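PDB 4HSQ: putative fimbrial subunit from Corynebacterium diphtheriae, which probably builds the shaft of a surface pilus as the major pilin SpaD, of which this chain is domains D2 and D3, and binds calcium. Local coordinates for residues K148-K153 and T264-I269; K221-K226 and I244-A249. All coordinates share one frame; numbering follows the deposited sequence.

Contact 1: K148-K153 and T264-I269; sequences KLKVVK and TLVSEI. With CA (calcium ion), chain B.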
# COMPACT_ATOMS: atom_id res chain seq x y z
N LYS A 148 5.78 -7.78 -6.45
CA LYS A 148 5.05 -8.80 -7.20
C LYS A 148 5.48 -10.19 -6.76
O LYS A 148 6.64 -10.40 -6.44
CB LYS A 148 5.29 -8.64 -8.69
CG LYS A 148 4.73 -7.33 -9.20
CD LYS A 148 4.63 -7.37 -10.73
CE LYS A 148 5.33 -6.21 -11.38
NZ LYS A 148 5.40 -6.40 -12.85
N LEU A 149 4.54 -11.14 -6.77
CA LEU A 149 4.83 -12.50 -6.44
C LEU A 149 4.54 -13.36 -7.68
O LEU A 149 3.39 -13.51 -8.06
CB LEU A 149 4.05 -13.00 -5.21
CG LEU A 149 4.23 -14.50 -4.89
CD1 LEU A 149 5.71 -14.84 -4.58
CD2 LEU A 149 3.33 -14.93 -3.76
N LYS A 150 5.61 -13.87 -8.31
CA LYS A 150 5.47 -14.72 -9.49
C LYS A 150 5.67 -16.17 -9.07
O LYS A 150 6.67 -16.50 -8.42
CB LYS A 150 6.51 -14.31 -10.55
CG LYS A 150 6.53 -15.17 -11.79
CD LYS A 150 7.62 -14.70 -12.76
CE LYS A 150 7.64 -15.63 -13.96
NZ LYS A 150 8.44 -15.09 -15.08
N VAL A 151 4.73 -17.03 -9.45
CA VAL A 151 4.82 -18.44 -9.14
C VAL A 151 5.10 -19.21 -10.43
O VAL A 151 4.45 -18.95 -11.43
CB VAL A 151 3.54 -18.94 -8.43
CG1 VAL A 151 3.53 -20.46 -8.29
CG2 VAL A 151 3.43 -18.27 -7.06
N VAL A 152 6.10 -20.11 -10.42
CA VAL A 152 6.38 -20.90 -11.62
C VAL A 152 6.20 -22.38 -11.23
O VAL A 152 6.82 -22.85 -10.28
CB VAL A 152 7.72 -20.57 -12.34
CG1 VAL A 152 8.86 -20.39 -11.36
CG2 VAL A 152 8.07 -21.58 -13.44
N LYS A 153 5.27 -23.06 -11.91
CA LYS A 153 4.98 -24.45 -11.61
C LYS A 153 5.80 -25.35 -12.49
O LYS A 153 5.74 -25.25 -13.70
CB LYS A 153 3.50 -24.75 -11.75
CG LYS A 153 3.10 -26.11 -11.18
CD LYS A 153 3.22 -26.06 -9.65
CE LYS A 153 2.85 -27.29 -8.95
NZ LYS A 153 3.53 -28.50 -9.47
N THR A 264 9.94 -8.17 -8.20
CA THR A 264 9.27 -9.47 -8.22
C THR A 264 10.06 -10.52 -7.47
O THR A 264 11.26 -10.67 -7.67
CB THR A 264 9.06 -9.96 -9.68
OG1 THR A 264 8.52 -8.88 -10.46
CG2 THR A 264 8.13 -11.19 -9.78
N LEU A 265 9.36 -11.29 -6.67
CA LEU A 265 9.91 -12.46 -6.03
C LEU A 265 9.37 -13.62 -6.83
O LEU A 265 8.17 -13.65 -7.09
CB LEU A 265 9.50 -12.54 -4.57
CG LEU A 265 10.22 -13.61 -3.74
CD1 LEU A 265 10.51 -13.09 -2.35
CD2 LEU A 265 9.39 -14.87 -3.63
N VAL A 266 10.24 -14.54 -7.25
CA VAL A 266 9.85 -15.70 -8.04
C VAL A 266 9.93 -16.93 -7.14
O VAL A 266 10.97 -17.20 -6.53
CB VAL A 266 10.69 -15.90 -9.35
CG1 VAL A 266 10.27 -17.16 -10.10
CG2 VAL A 266 10.61 -14.69 -10.26
N SER A 267 8.83 -17.66 -7.05
CA SER A 267 8.70 -18.89 -6.27
C SER A 267 8.52 -20.08 -7.21
O SER A 267 7.51 -20.12 -7.90
CB SER A 267 7.49 -18.78 -5.34
OG SER A 267 7.34 -19.95 -4.56
N GLU A 268 9.48 -21.04 -7.25
CA GLU A 268 9.36 -22.25 -8.09
C GLU A 268 8.80 -23.35 -7.26
O GLU A 268 9.33 -23.61 -6.19
CB GLU A 268 10.71 -22.71 -8.69
CG GLU A 268 11.27 -21.81 -9.75
CD GLU A 268 12.35 -22.42 -10.63
OE1 GLU A 268 13.00 -23.40 -10.21
OE2 GLU A 268 12.55 -21.89 -11.75
N ILE A 269 7.68 -23.94 -7.70
CA ILE A 269 6.97 -24.97 -6.93
C ILE A 269 6.93 -26.23 -7.78
O ILE A 269 6.56 -26.16 -8.96
CB ILE A 269 5.56 -24.48 -6.47
CG1 ILE A 269 5.72 -23.24 -5.53
CG2 ILE A 269 4.77 -25.62 -5.77
CD1 ILE A 269 4.52 -22.46 -5.23
CA CA B . 13.47 -10.29 -7.54
O HOH W 1 13.60 -11.98 -5.73
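Val152 sets its CG1 methyl against the aliphatic part of Glu268, 3.2 Å from Glu268 CG, tight for two carbons. With chi1 at 43° it wedges CG1 between the N and C branches of its own backbone; the same methyl meets Val266 CG1 at 3.7 Å. The Glu268 carboxylate goes on to a salt bridge with Lys154. On this face Lys150, extended, lays CD against Val266 CG2 and carries NZ to the carbonyl of Glu258, its CB touching Thr264 CG2. The other face looks into the core: Leu149 and Leu265 run abreast, Leu149 CD1 3.8 Å from Leu265 CD2, and Val151 CG1 crosses obliquely to Ile269 CD1. Between these two faces the strands pair in parallel: strand 142-155, which runs into the CnaB-type domain from the one before it, with strand 264-271, the last of the chain. The backbone N-H groups of Leu265, Ser267 and Ile269 donate to the carbonyls of Lys148, Lys150 and Val152, and those of Lys150 and Val152 donate back to Leu265 O and Ser267 O. All five bonds are nearly straight, Ser267 N to Lys150 O being 2.8 Å long at 171°. One end is tied by metal, Thr264 O binding calcium at 2.2 Å with the carbonyls of Ile251, Glu253 and Asp261, Asp260 OD1 and a water. At the other, Lys153 bends at chi2 and again at chi4, passes CD within 3.4 Å of Ile269 O and joins NZ covalently to Asn271 CG. This isopeptide link replaces the charged amine with a neutral amide and should resist pulling along the pilus.

Contact 2: K221-K226 and I244-A249; sequences KKFCLK and IEFTRA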
# COMPACT_ATOMS: atom_id res chain seq x y z
N LYS A 221 6.16 -12.81 10.41
CA LYS A 221 5.12 -12.49 9.41
C LYS A 221 5.57 -12.95 8.01
O LYS A 221 6.61 -12.53 7.52
CB LYS A 221 4.85 -10.98 9.43
CG LYS A 221 3.81 -10.50 8.44
CD LYS A 221 2.77 -9.62 9.13
CE LYS A 221 2.97 -8.15 8.87
NZ LYS A 221 1.85 -7.34 9.45
N LYS A 222 4.78 -13.85 7.37
CA LYS A 222 5.08 -14.35 6.02
C LYS A 222 3.80 -14.48 5.20
O LYS A 222 2.70 -14.29 5.72
CB LYS A 222 5.74 -15.73 6.09
CG LYS A 222 7.16 -15.74 6.61
CD LYS A 222 7.54 -17.10 7.08
CE LYS A 222 9.04 -17.18 7.19
NZ LYS A 222 9.62 -17.80 5.97
N PHE A 223 3.96 -14.81 3.92
CA PHE A 223 2.86 -15.21 3.06
C PHE A 223 3.03 -16.69 2.81
O PHE A 223 4.15 -17.18 2.87
CB PHE A 223 2.81 -14.41 1.74
CG PHE A 223 2.29 -13.01 1.90
CD1 PHE A 223 0.93 -12.77 2.07
CD2 PHE A 223 3.15 -11.92 1.83
CE1 PHE A 223 0.44 -11.48 2.20
CE2 PHE A 223 2.66 -10.63 1.96
CZ PHE A 223 1.32 -10.41 2.16
N CYS A 224 1.94 -17.38 2.51
CA CYS A 224 1.96 -18.81 2.23
C CYS A 224 1.13 -19.05 0.98
O CYS A 224 0.03 -18.51 0.88
CB CYS A 224 1.42 -19.61 3.42
SG CYS A 224 2.66 -19.95 4.69
N LEU A 225 1.62 -19.86 0.07
CA LEU A 225 0.87 -20.30 -1.13
C LEU A 225 0.38 -21.69 -0.86
O LEU A 225 1.18 -22.54 -0.51
CB LEU A 225 1.78 -20.32 -2.38
CG LEU A 225 2.19 -18.94 -2.88
CD1 LEU A 225 3.48 -19.00 -3.66
CD2 LEU A 225 1.08 -18.35 -3.73
N LYS A 226 -0.92 -21.92 -1.02
CA LYS A 226 -1.53 -23.22 -0.84
C LYS A 226 -1.92 -23.74 -2.20
O LYS A 226 -2.77 -23.14 -2.84
CB LYS A 226 -2.77 -23.10 0.07
CG LYS A 226 -3.39 -24.44 0.40
CD LYS A 226 -4.67 -24.25 1.18
CE LYS A 226 -5.21 -25.58 1.67
NZ LYS A 226 -6.45 -25.41 2.47
N ILE A 244 6.60 -17.97 1.91
CA ILE A 244 7.36 -16.96 1.17
C ILE A 244 7.88 -15.90 2.14
O ILE A 244 7.07 -15.28 2.84
CB ILE A 244 6.43 -16.32 0.09
CG1 ILE A 244 5.85 -17.36 -0.89
CG2 ILE A 244 7.11 -15.17 -0.64
CD1 ILE A 244 6.85 -18.04 -1.76
N GLU A 245 9.20 -15.63 2.11
CA GLU A 245 9.84 -14.54 2.89
C GLU A 245 9.78 -13.31 2.00
O GLU A 245 10.66 -13.09 1.16
CB GLU A 245 11.30 -14.88 3.29
CG GLU A 245 11.49 -16.19 4.03
CD GLU A 245 12.69 -16.28 4.96
OE1 GLU A 245 12.81 -17.31 5.66
OE2 GLU A 245 13.50 -15.32 5.01
N PHE A 246 8.68 -12.57 2.09
CA PHE A 246 8.39 -11.46 1.18
C PHE A 246 8.89 -10.10 1.72
O PHE A 246 8.14 -9.17 1.94
CB PHE A 246 6.89 -11.45 0.90
CG PHE A 246 6.52 -10.83 -0.41
CD1 PHE A 246 6.84 -11.45 -1.62
CD2 PHE A 246 5.85 -9.61 -0.45
CE1 PHE A 246 6.49 -10.87 -2.84
CE2 PHE A 246 5.52 -9.03 -1.67
CZ PHE A 246 5.80 -9.67 -2.85
N THR A 247 10.21 -9.99 1.81
CA THR A 247 10.90 -8.79 2.30
C THR A 247 11.46 -7.98 1.14
O THR A 247 11.72 -8.51 0.06
CB THR A 247 12.01 -9.16 3.28
OG1 THR A 247 13.05 -9.83 2.54
CG2 THR A 247 11.51 -10.03 4.45
N ARG A 248 11.67 -6.68 1.37
CA ARG A 248 12.31 -5.80 0.38
C ARG A 248 13.60 -6.41 -0.19
O ARG A 248 13.80 -6.42 -1.41
CB ARG A 248 12.63 -4.44 1.03
CG ARG A 248 11.40 -3.57 1.31
CD ARG A 248 11.78 -2.32 2.07
NE ARG A 248 12.35 -2.60 3.38
CZ ARG A 248 13.01 -1.70 4.11
NH1 ARG A 248 13.16 -0.46 3.67
NH2 ARG A 248 13.53 -2.04 5.27
N ALA A 249 14.50 -6.90 0.70
CA ALA A 249 15.79 -7.47 0.30
C ALA A 249 15.61 -8.73 -0.55
O ALA A 249 16.30 -8.85 -1.59
CB ALA A 249 16.63 -7.77 1.52
O HOH W 2 8.42 -12.52 5.40
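An antiparallel edge pairing in the prealbumin-like (CnaB-type) domain brings strand 222-229 against the short strand 241-244, just where the latter runs out toward helix 248-252. Lys221 takes part through its backbone: a water donates to its carbonyl and weakly accepts from Phe246 N, bridging the two segments just beyond the strand pairing. Lys222 lies beside Glu245, and a bend at chi4 (-97°) turns Lys222 NZ to a salt bridge with Glu245 OE1 at 3.2 Å, a weak hydrogen bond; each charge has a further partner, Glu243 for the lysine and Lys250 for the glutamate. Phe223 forms a hydrogen-bonded pair with Ile244, receiving a short bond from Ile244 N to Phe223 O (2.7 Å) and returning a weak one from Phe223 N to Ile244 O. Its ring turns an edge toward the face of Phe246 in an offset edge-to-face pair, planes at 86° and centroids 5.9 Å apart. Phe246 is the centre of an inverse gamma turn, and its CB lies at the edge of the Phe223 ring, in the ring plane, 3.9 Å from Phe223 CD2. Cys224 points away from segment 244-249 and is disulfide-bonded to Cys173. Leu225 reaches back obliquely, its CD1 methyl resting 4.0 Å from Ile244 CD1.

In the fold
Contacts 1 and 2 face each other across the core of domain D3, their centres about 11 Å apart. Val151 CG2 meets Leu225 CD1 at 3.5 Å, and Ser267 OG lies 3.4 Å from Ile244 CD1, so the inner face of the parallel pair packs on the antiparallel one. Nearer the calcium, the ring of Phe246 sits beside Lys148, at the start of segment 148-153, with Phe246 CE1 3.6 Å from Lys148 O. The side chain of Phe246 is about 8 Å from the bound calcium ion. It also packs beside Ile251, a calcium ligand. Helix 248-252 then leads from contact 2 into the metal site, and strand 264-271 leaves that site through contact 1 to the isopeptide-bonded Asn271.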